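Local coordinates for fatty acid-binding protein homolog (PDB 6I8X), which binds fatty acids inside a beta-barrel and may sequester potentially toxic fatty acids and their peroxidation products or help maintain the eggshell lipid layer, at residues K12-E20 with Y124-V132; A88-T97 with T107-D115. All coordinates share one frame; numbering follows the deposited sequence.

Contact 1: residues K12-E20 with Y124-V132; sequences KFLGTFKLE and YRRDGDYLV. With TAM (tris(hydroxyethyl)aminomethane), chain K.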
loop_
_atom_site.group_PDB
_atom_site.type_symbol
_atom_site.label_atom_id
_atom_site.label_comp_id
_atom_site.label_asym_id
_atom_site.label_seq_id
_atom_site.Cartn_x
_atom_site.Cartn_y
_atom_site.Cartn_z
ATOM N N LYS A 12 14.935 -2.803 -1.877
ATOM C CA LYS A 12 14.534 -1.393 -1.847
ATOM C C LYS A 12 13.212 -1.249 -1.063
ATOM O O LYS A 12 13.009 -0.269 -0.367
ATOM C CB LYS A 12 14.177 -1.005 -3.307
ATOM C CG LYS A 12 14.852 0.200 -3.879
ATOM C CD LYS A 12 14.145 0.626 -5.164
ATOM C CE LYS A 12 14.876 0.228 -6.425
ATOM N NZ LYS A 12 14.738 -1.224 -6.712
ATOM N N PHE A 13 12.278 -2.190 -1.277
ATOM C CA PHE A 13 10.934 -2.169 -0.717
ATOM C C PHE A 13 10.777 -2.951 0.577
ATOM O O PHE A 13 9.714 -2.900 1.177
ATOM C CB PHE A 13 9.931 -2.647 -1.778
ATOM C CG PHE A 13 9.899 -1.748 -2.988
ATOM C CD1 PHE A 13 9.367 -0.457 -2.904
ATOM C CD2 PHE A 13 10.416 -2.175 -4.205
ATOM C CE1 PHE A 13 9.371 0.394 -4.014
ATOM C CE2 PHE A 13 10.400 -1.330 -5.325
ATOM C CZ PHE A 13 9.880 -0.052 -5.220
ATOM N N LEU A 14 11.818 -3.641 1.022
ATOM C CA LEU A 14 11.782 -4.401 2.262
ATOM C C LEU A 14 12.116 -3.537 3.457
ATOM O O LEU A 14 13.013 -2.688 3.385
ATOM C CB LEU A 14 12.726 -5.623 2.221
ATOM C CG LEU A 14 12.328 -6.769 1.273
ATOM C CD1 LEU A 14 13.346 -7.914 1.355
ATOM C CD2 LEU A 14 10.920 -7.300 1.577
ATOM N N GLY A 15 11.407 -3.785 4.551
ATOM C CA GLY A 15 11.644 -3.090 5.804
ATOM C C GLY A 15 10.439 -2.395 6.393
ATOM O O GLY A 15 9.304 -2.667 6.011
ATOM N N THR A 16 10.717 -1.492 7.322
ATOM C CA THR A 16 9.779 -0.660 8.080
ATOM C C THR A 16 9.896 0.784 7.600
ATOM O O THR A 16 10.994 1.333 7.537
ATOM C CB THR A 16 10.063 -0.765 9.589
ATOM O OG1 THR A 16 9.982 -2.139 9.964
ATOM C CG2 THR A 16 9.071 0.060 10.430
ATOM N N PHE A 17 8.753 1.403 7.338
ATOM C CA PHE A 17 8.685 2.773 6.835
ATOM C C PHE A 17 7.630 3.551 7.614
ATOM O O PHE A 17 6.473 3.147 7.690
ATOM C CB PHE A 17 8.378 2.757 5.317
ATOM C CG PHE A 17 9.367 1.997 4.451
ATOM C CD1 PHE A 17 10.452 2.650 3.869
ATOM C CD2 PHE A 17 9.167 0.650 4.148
ATOM C CE1 PHE A 17 11.310 1.974 2.996
ATOM C CE2 PHE A 17 10.050 -0.033 3.302
ATOM C CZ PHE A 17 11.116 0.633 2.742
ATOM N N LYS A 18 8.038 4.648 8.213
ATOM C CA LYS A 18 7.143 5.479 9.023
ATOM C C LYS A 18 6.697 6.748 8.275
ATOM O O LYS A 18 7.538 7.539 7.853
ATOM C CB LYS A 18 7.818 5.828 10.385
ATOM C CG LYS A 18 6.948 6.680 11.313
ATOM C CD LYS A 18 7.712 7.212 12.531
ATOM C CE LYS A 18 8.467 8.517 12.279
ATOM N NZ LYS A 18 7.562 9.698 12.065
ATOM N N LEU A 19 5.370 6.975 8.191
ATOM C CA LEU A 19 4.787 8.192 7.600
ATOM C C LEU A 19 5.301 9.455 8.330
ATOM O O LEU A 19 5.119 9.609 9.547
ATOM C CB LEU A 19 3.249 8.128 7.625
ATOM C CG LEU A 19 2.513 9.418 7.166
ATOM C CD1 LEU A 19 2.681 9.665 5.633
ATOM C CD2 LEU A 19 1.069 9.369 7.561
ATOM N N GLU A 20 5.931 10.355 7.550
ATOM C CA GLU A 20 6.550 11.591 8.014
ATOM C C GLU A 20 5.822 12.853 7.524
ATOM O O GLU A 20 5.691 13.807 8.272
ATOM C CB GLU A 20 8.012 11.615 7.534
ATOM C CG GLU A 20 9.005 11.729 8.681
ATOM C CD GLU A 20 10.436 12.090 8.338
ATOM O OE1 GLU A 20 10.669 12.778 7.315
ATOM O OE2 GLU A 20 11.325 11.733 9.144
ATOM N N TYR A 124 4.323 2.761 -5.225
ATOM C CA TYR A 124 5.394 2.990 -4.274
ATOM C C TYR A 124 6.709 3.088 -4.984
ATOM O O TYR A 124 7.013 2.280 -5.865
ATOM C CB TYR A 124 5.496 1.904 -3.210
ATOM C CG TYR A 124 4.279 1.709 -2.349
ATOM C CD1 TYR A 124 4.174 2.335 -1.109
ATOM C CD2 TYR A 124 3.297 0.779 -2.697
ATOM C CE1 TYR A 124 3.120 2.055 -0.244
ATOM C CE2 TYR A 124 2.226 0.508 -1.847
ATOM C CZ TYR A 124 2.140 1.150 -0.621
ATOM O OH TYR A 124 1.109 0.872 0.242
ATOM N N ARG A 125 7.521 4.077 -4.570
ATOM C CA ARG A 125 8.836 4.302 -5.140
ATOM C C ARG A 125 9.788 4.644 -4.040
ATOM O O ARG A 125 9.394 5.239 -3.052
ATOM C CB ARG A 125 8.794 5.439 -6.175
ATOM C CG ARG A 125 8.009 5.112 -7.450
ATOM C CD ARG A 125 8.106 6.215 -8.490
ATOM N NE ARG A 125 9.448 6.300 -9.067
ATOM C CZ ARG A 125 9.849 5.628 -10.140
ATOM N NH1 ARG A 125 9.008 4.830 -10.785
ATOM N NH2 ARG A 125 11.093 5.760 -10.583
ATOM N N ARG A 126 11.032 4.233 -4.182
ATOM C CA ARG A 126 12.058 4.592 -3.217
ATOM C C ARG A 126 12.757 5.823 -3.707
ATOM O O ARG A 126 13.057 5.923 -4.890
ATOM C CB ARG A 126 13.070 3.463 -2.976
ATOM C CG ARG A 126 12.612 2.459 -1.940
ATOM C CD ARG A 126 12.501 3.002 -0.514
ATOM N NE ARG A 126 13.755 3.537 0.040
ATOM C CZ ARG A 126 14.665 2.829 0.709
ATOM N NH1 ARG A 126 14.513 1.524 0.875
ATOM N NH2 ARG A 126 15.743 3.419 1.200
ATOM N N ASP A 127 12.995 6.774 -2.807
ATOM C CA ASP A 127 13.720 7.992 -3.110
ATOM C C ASP A 127 14.611 8.324 -1.908
ATOM O O ASP A 127 14.168 8.983 -0.955
ATOM C CB ASP A 127 12.767 9.143 -3.453
ATOM C CG ASP A 127 13.513 10.367 -3.929
ATOM O OD1 ASP A 127 14.638 10.204 -4.463
ATOM O OD2 ASP A 127 12.997 11.493 -3.729
ATOM N N GLY A 128 15.847 7.838 -1.965
ATOM C CA GLY A 128 16.795 7.982 -0.877
ATOM C C GLY A 128 16.283 7.163 0.287
ATOM O O GLY A 128 15.814 6.029 0.092
ATOM N N ASP A 129 16.232 7.773 1.471
ATOM C CA ASP A 129 15.751 7.103 2.694
ATOM C C ASP A 129 14.237 7.007 2.773
ATOM O O ASP A 129 13.707 6.568 3.785
ATOM C CB ASP A 129 16.304 7.806 3.943
ATOM C CG ASP A 129 17.808 7.863 3.920
ATOM O OD1 ASP A 129 18.448 6.769 3.890
ATOM O OD2 ASP A 129 18.352 8.988 3.819
ATOM N N TYR A 130 13.551 7.429 1.719
ATOM C CA TYR A 130 12.097 7.470 1.678
ATOM C C TYR A 130 11.464 6.499 0.729
ATOM O O TYR A 130 11.956 6.275 -0.364
ATOM C CB TYR A 130 11.583 8.901 1.346
ATOM C CG TYR A 130 11.873 9.898 2.439
ATOM C CD1 TYR A 130 13.068 10.617 2.456
ATOM C CD2 TYR A 130 10.979 10.086 3.496
ATOM C CE1 TYR A 130 13.382 11.477 3.510
ATOM C CE2 TYR A 130 11.261 10.976 4.532
ATOM C CZ TYR A 130 12.467 11.669 4.537
ATOM O OH TYR A 130 12.777 12.513 5.580
ATOM N N LEU A 131 10.309 5.993 1.145
ATOM C CA LEU A 131 9.371 5.235 0.343
ATOM C C LEU A 131 8.274 6.294 0.071
ATOM O O LEU A 131 7.751 6.898 0.997
ATOM C CB LEU A 131 8.803 4.046 1.148
ATOM C CG LEU A 131 7.792 3.141 0.424
ATOM C CD1 LEU A 131 8.476 2.274 -0.658
ATOM C CD2 LEU A 131 7.033 2.292 1.429
ATOM N N VAL A 132 7.995 6.561 -1.186
ATOM C CA VAL A 132 7.000 7.534 -1.633
ATOM C C VAL A 132 5.792 6.745 -2.157
ATOM O O VAL A 132 5.928 5.939 -3.072
ATOM C CB VAL A 132 7.577 8.477 -2.729
ATOM C CG1 VAL A 132 6.579 9.574 -3.095
ATOM C CG2 VAL A 132 8.925 9.079 -2.305
HETATM C C TAM K . 15.730 -5.421 6.195
HETATM C C1 TAM K . 14.417 -6.175 6.676
HETATM C C2 TAM K . 15.389 -3.860 6.230
HETATM C C3 TAM K . 17.104 -5.703 6.974
HETATM C C4 TAM K . 14.065 -7.443 5.927
HETATM C C5 TAM K . 15.047 -3.344 7.613
HETATM C C6 TAM K . 17.085 -6.880 7.918
HETATM N N TAM K . 15.865 -5.927 4.816
HETATM O O4 TAM K . 12.882 -7.998 6.454
HETATM O O5 TAM K . 14.368 -2.050 7.620
HETATM O O6 TAM K . 18.370 -7.076 8.463
HETATM O O HOH W 1 15.263 -1.386 2.017
#
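Lys-12 and Phe-17 pass over the hairpin 124-132 without pairing in the sheet: the nearest CA atoms are 6.6 Å apart for Lys-12 and Arg-126 and 7.0 Å for Phe-17 and Leu-131, and side chains fill the gap. The hairpin reverses through a type II' turn from Asp-127 to Tyr-130. Arg-126, bent at chi2 and chi3, folds back over this turn, and NE and NH2 both grip Gly-128 O. Held this way, Arg-126 NH1 gives Lys-12 O, which lies near the guanidinium plane, a 2.6 Å hydrogen bond. The carbon chains of Lys-12 and Arg-126 run alongside one another in opposing senses, touching CG to CG. Leu-131 serves both phenylalanines: CB lies over a face of Phe-17, 3.9 Å from the ring centroid in a CH-pi contact, while CD1 meets the ring edge of Phe-13 at CD1, 3.6 Å away. With CG anti to the backbone N (chi1 -180°), Leu-131 also sends CD2 over the rim of Phe-17. At the far end Tyr-130 OH donates to Glu-20 OE1 (2.7 Å) on the syn side, 32° out of the carboxylate plane. Gly-15 CA lies 3.4 Å from TAM O5. In the fatty acid-binding protein barrel, the contact thus packs the start of strand 15-23 over the hairpin of strands 119-127 and 130-137; strand 140-148 separates 15-23 from 130-137 in the sheet, and its Tyr-146 touches Phe-17.

Contact 2: residues A88-T97 with T107-D115; sequences ALDSTQHKIT and TETHIKVDD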
loop_
_atom_site.group_PDB
_atom_site.type_symbol
_atom_site.label_atom_id
_atom_site.label_comp_id
_atom_site.label_asym_id
_atom_site.label_seq_id
_atom_site.Cartn_x
_atom_site.Cartn_y
_atom_site.Cartn_z
ATOM N N ALA A 88 -9.344 -4.678 4.519
ATOM C CA ALA A 88 -8.583 -3.462 4.292
ATOM C C ALA A 88 -8.807 -2.501 5.465
ATOM O O ALA A 88 -9.533 -2.854 6.406
ATOM C CB ALA A 88 -8.975 -2.828 2.965
ATOM N N LEU A 89 -8.145 -1.320 5.431
ATOM C CA LEU A 89 -8.162 -0.292 6.487
ATOM C C LEU A 89 -9.544 0.331 6.756
ATOM O O LEU A 89 -9.770 0.878 7.833
ATOM C CB LEU A 89 -7.115 0.806 6.206
ATOM C CG LEU A 89 -5.641 0.440 6.439
ATOM C CD1 LEU A 89 -4.744 1.512 5.870
ATOM C CD2 LEU A 89 -5.342 0.201 7.922
ATOM N N ASP A 90 -10.474 0.195 5.799
ATOM C CA ASP A 90 -11.838 0.682 5.916
ATOM C C ASP A 90 -12.742 -0.361 6.604
ATOM O O ASP A 90 -13.953 -0.140 6.719
ATOM C CB ASP A 90 -12.366 1.078 4.522
ATOM C CG ASP A 90 -12.428 -0.024 3.471
ATOM O OD1 ASP A 90 -11.993 -1.158 3.765
ATOM O OD2 ASP A 90 -12.925 0.247 2.351
ATOM N N SER A 91 -12.141 -1.489 7.075
ATOM C CA SER A 91 -12.779 -2.629 7.768
ATOM C C SER A 91 -13.702 -3.456 6.875
ATOM O O SER A 91 -14.586 -4.166 7.373
ATOM C CB SER A 91 -13.499 -2.196 9.047
ATOM O OG SER A 91 -12.558 -1.789 10.023
ATOM N N THR A 92 -13.472 -3.398 5.564
ATOM C CA THR A 92 -14.241 -4.170 4.592
ATOM C C THR A 92 -13.285 -5.113 3.832
ATOM O O THR A 92 -12.065 -4.947 3.891
ATOM C CB THR A 92 -15.027 -3.232 3.631
ATOM O OG1 THR A 92 -14.106 -2.581 2.740
ATOM C CG2 THR A 92 -15.896 -2.196 4.368
ATOM N N GLN A 93 -13.853 -6.082 3.111
ATOM C CA GLN A 93 -13.119 -7.036 2.290
ATOM C C GLN A 93 -12.791 -6.410 0.942
ATOM O O GLN A 93 -13.653 -5.789 0.319
ATOM C CB GLN A 93 -13.953 -8.311 2.081
ATOM C CG GLN A 93 -14.192 -9.105 3.359
ATOM C CD GLN A 93 -12.941 -9.789 3.818
ATOM O OE1 GLN A 93 -12.415 -10.685 3.157
ATOM N NE2 GLN A 93 -12.438 -9.369 4.964
ATOM N N HIS A 94 -11.548 -6.567 0.500
ATOM C CA HIS A 94 -11.067 -6.048 -0.778
ATOM C C HIS A 94 -10.317 -7.155 -1.468
ATOM O O HIS A 94 -9.740 -8.006 -0.796
ATOM C CB HIS A 94 -10.035 -4.885 -0.575
ATOM C CG HIS A 94 -10.588 -3.547 -0.178
ATOM N ND1 HIS A 94 -9.810 -2.403 -0.262
ATOM C CD2 HIS A 94 -11.799 -3.209 0.335
ATOM C CE1 HIS A 94 -10.568 -1.412 0.189
ATOM N NE2 HIS A 94 -11.777 -1.843 0.540
ATOM N N LYS A 95 -10.257 -7.098 -2.796
ATOM C CA LYS A 95 -9.419 -7.948 -3.608
ATOM C C LYS A 95 -8.148 -7.106 -3.821
ATOM O O LYS A 95 -8.219 -5.953 -4.260
ATOM C CB LYS A 95 -10.113 -8.337 -4.929
ATOM C CG LYS A 95 -11.151 -9.447 -4.719
ATOM C CD LYS A 95 -11.654 -10.031 -6.024
ATOM C CE LYS A 95 -12.701 -11.111 -5.823
ATOM N NZ LYS A 95 -12.177 -12.291 -5.074
ATOM N N ILE A 96 -7.001 -7.633 -3.369
ATOM C CA ILE A 96 -5.724 -6.924 -3.449
ATOM C C ILE A 96 -4.722 -7.672 -4.318
ATOM O O ILE A 96 -4.618 -8.884 -4.235
ATOM C CB ILE A 96 -5.133 -6.638 -2.033
ATOM C CG1 ILE A 96 -6.207 -5.985 -1.079
ATOM C CG2 ILE A 96 -3.812 -5.816 -2.128
ATOM C CD1 ILE A 96 -5.909 -6.062 0.451
ATOM N N THR A 97 -3.930 -6.921 -5.084
ATOM C CA THR A 97 -2.831 -7.457 -5.851
ATOM C C THR A 97 -1.653 -6.516 -5.735
ATOM O O THR A 97 -1.765 -5.361 -6.136
ATOM C CB THR A 97 -3.187 -7.648 -7.355
ATOM O OG1 THR A 97 -4.478 -8.243 -7.505
ATOM C CG2 THR A 97 -2.125 -8.441 -8.100
ATOM N N THR A 107 3.261 -1.625 -7.283
ATOM C CA THR A 107 1.858 -1.219 -7.327
ATOM C C THR A 107 1.048 -2.080 -6.344
ATOM O O THR A 107 1.488 -3.171 -5.961
ATOM C CB THR A 107 1.291 -1.211 -8.749
ATOM O OG1 THR A 107 1.128 -2.550 -9.211
ATOM C CG2 THR A 107 2.127 -0.373 -9.717
ATOM N N GLU A 108 -0.097 -1.558 -5.899
ATOM C CA GLU A 108 -1.003 -2.209 -4.968
ATOM C C GLU A 108 -2.393 -1.791 -5.421
ATOM O O GLU A 108 -2.772 -0.616 -5.321
ATOM C CB GLU A 108 -0.711 -1.752 -3.524
ATOM C CG GLU A 108 -1.616 -2.349 -2.459
ATOM C CD GLU A 108 -1.415 -1.805 -1.046
ATOM O OE1 GLU A 108 -0.400 -1.118 -0.799
ATOM O OE2 GLU A 108 -2.263 -2.092 -0.173
ATOM N N THR A 109 -3.135 -2.751 -5.951
ATOM C CA THR A 109 -4.457 -2.520 -6.484
ATOM C C THR A 109 -5.501 -3.114 -5.552
ATOM O O THR A 109 -5.378 -4.260 -5.121
ATOM C CB THR A 109 -4.514 -3.064 -7.925
ATOM O OG1 THR A 109 -3.387 -2.542 -8.642
ATOM C CG2 THR A 109 -5.828 -2.697 -8.659
ATOM N N HIS A 110 -6.522 -2.310 -5.237
ATOM C CA HIS A 110 -7.658 -2.692 -4.404
ATOM C C HIS A 110 -8.918 -2.636 -5.226
ATOM O O HIS A 110 -9.141 -1.682 -5.978
ATOM C CB HIS A 110 -7.814 -1.763 -3.190
ATOM C CG HIS A 110 -6.714 -1.877 -2.182
ATOM N ND1 HIS A 110 -6.986 -2.137 -0.847
ATOM C CD2 HIS A 110 -5.379 -1.726 -2.330
ATOM C CE1 HIS A 110 -5.815 -2.159 -0.235
ATOM N NE2 HIS A 110 -4.819 -1.931 -1.085
ATOM N N ILE A 111 -9.733 -3.682 -5.094
ATOM C CA ILE A 111 -11.057 -3.757 -5.690
ATOM C C ILE A 111 -11.984 -4.027 -4.509
ATOM O O ILE A 111 -11.756 -4.986 -3.780
ATOM C CB ILE A 111 -11.213 -4.835 -6.810
ATOM C CG1 ILE A 111 -10.183 -4.656 -7.954
ATOM C CG2 ILE A 111 -12.634 -4.818 -7.350
ATOM C CD1 ILE A 111 -10.124 -5.843 -8.996
ATOM N N LYS A 112 -13.013 -3.197 -4.309
ATOM C CA LYS A 112 -13.968 -3.451 -3.227
ATOM C C LYS A 112 -14.834 -4.669 -3.587
ATOM O O LYS A 112 -15.262 -4.797 -4.736
ATOM C CB LYS A 112 -14.810 -2.202 -2.915
ATOM C CG LYS A 112 -14.068 -1.225 -2.038
ATOM C CD LYS A 112 -14.766 0.107 -1.911
ATOM C CE LYS A 112 -13.889 1.092 -1.170
ATOM N NZ LYS A 112 -14.423 2.477 -1.236
ATOM N N VAL A 113 -14.995 -5.606 -2.635
ATOM C CA VAL A 113 -15.786 -6.824 -2.826
ATOM C C VAL A 113 -17.288 -6.463 -2.994
ATOM O O VAL A 113 -17.956 -6.978 -3.902
ATOM C CB VAL A 113 -15.513 -7.874 -1.703
ATOM C CG1 VAL A 113 -16.535 -9.019 -1.728
ATOM C CG2 VAL A 113 -14.098 -8.430 -1.812
ATOM N N ASP A 114 -17.787 -5.548 -2.141
ATOM C CA ASP A 114 -19.181 -5.086 -2.144
ATOM C C ASP A 114 -19.463 -3.991 -3.193
ATOM O O ASP A 114 -20.622 -3.621 -3.388
ATOM C CB ASP A 114 -19.608 -4.647 -0.733
ATOM C CG ASP A 114 -19.474 -5.736 0.326
ATOM O OD1 ASP A 114 -19.749 -6.923 0.005
ATOM O OD2 ASP A 114 -19.091 -5.405 1.472
ATOM N N ASP A 115 -18.409 -3.502 -3.879
ATOM C CA ASP A 115 -18.481 -2.497 -4.942
ATOM C C ASP A 115 -17.386 -2.822 -5.989
ATOM O O ASP A 115 -16.327 -2.194 -5.979
ATOM C CB ASP A 115 -18.319 -1.076 -4.347
ATOM C CG ASP A 115 -18.694 0.084 -5.260
ATOM O OD1 ASP A 115 -19.308 -0.166 -6.324
ATOM O OD2 ASP A 115 -18.405 1.248 -4.892
HETATM O O HOH W 2 -1.071 -3.946 -8.594
#
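His-94 and His-110 meet at their ring edges across an antiparallel beta hairpin of the fatty acid-binding protein barrel, formed by strands 93-100 and 105-112. The segment axes approach to 4.5 Å with their directions 152° apart. The backbone ladder alternates: Lys-95 with Ile-111 and Thr-97 with Thr-109 are hydrogen-bonded pairs, each joined by two N-H...O=C bonds, whereas His-94 with Lys-112 and Ile-96 with His-110 are non-hydrogen-bonded pairs. Val-113 N reaches Gln-93 O to prolong the ladder beyond the strand end.

A run of hydrogen bonds extends along the face that carries His-94 and His-110. Asp-90 OD2 accepts from His-94 NE2 at 3.0 Å. His-94 ND1 and His-110 ND1 share a hydrogen bond of 2.9 Å, and either ring could be the donor. His-110 NE2 donates to Glu-108 OE2 at 2.7 Å. The histidine planes stand 89° apart, rim to rim, so neither ring covers the other. Thr-92 N closes an Asx turn on Asp-90 OD1, and Thr-92 OG1 adds a second bond to the same oxygen from the same face. Asp-90 CG sits between the backbone N and carbonyl carbon (chi1 61°), which turns the other oxygen to His-94. The turn 88-91 also carries Leu-89, which touches the bound vaccenic acid, so the bonds to Asp-90 lie beside the fatty-acid pocket.

Carbon packing flanks these bonds. Ile-96 CG1 makes a CH-pi contact over a face of the His-110 ring, 4.0 Å from its centroid. Lys-112 CG runs beside the His-94 ring, 3.5 Å from His-94 NE2; the lysine amine forms a salt bridge with Asp-118. On the face of Lys-95 and Ile-111, their CB atoms are 4.1 Å apart. Near the other end of the ladder, a water bridges Thr-107 OG1 and Thr-109 OG1 and donates to Thr-97 O at 2.9 Å.

In the fold
From the N terminus, residues 12-20 end a short 3-10 turn and start the first strand of the barrel, and contact 1 closes a long loop when the chain returns at 124-132, with 103 residues between. Those residues include both helices and every strand from 47-53 to 105-112. Contact 2 lies wholly within that span: it closes a short loop of nine residues between 88-97 and 107-115, so the two contacts nest and do not cross. The centres of contact 1 and contact 2 are about 22 Å apart, on opposite sides of the chain's centre. Neighbouring strands 105-112 and 119-127 join them, and Tyr-124 OH of contact 1 approaches Glu-108 OE1 of contact 2 at 2.7 Å, a probable hydrogen bond.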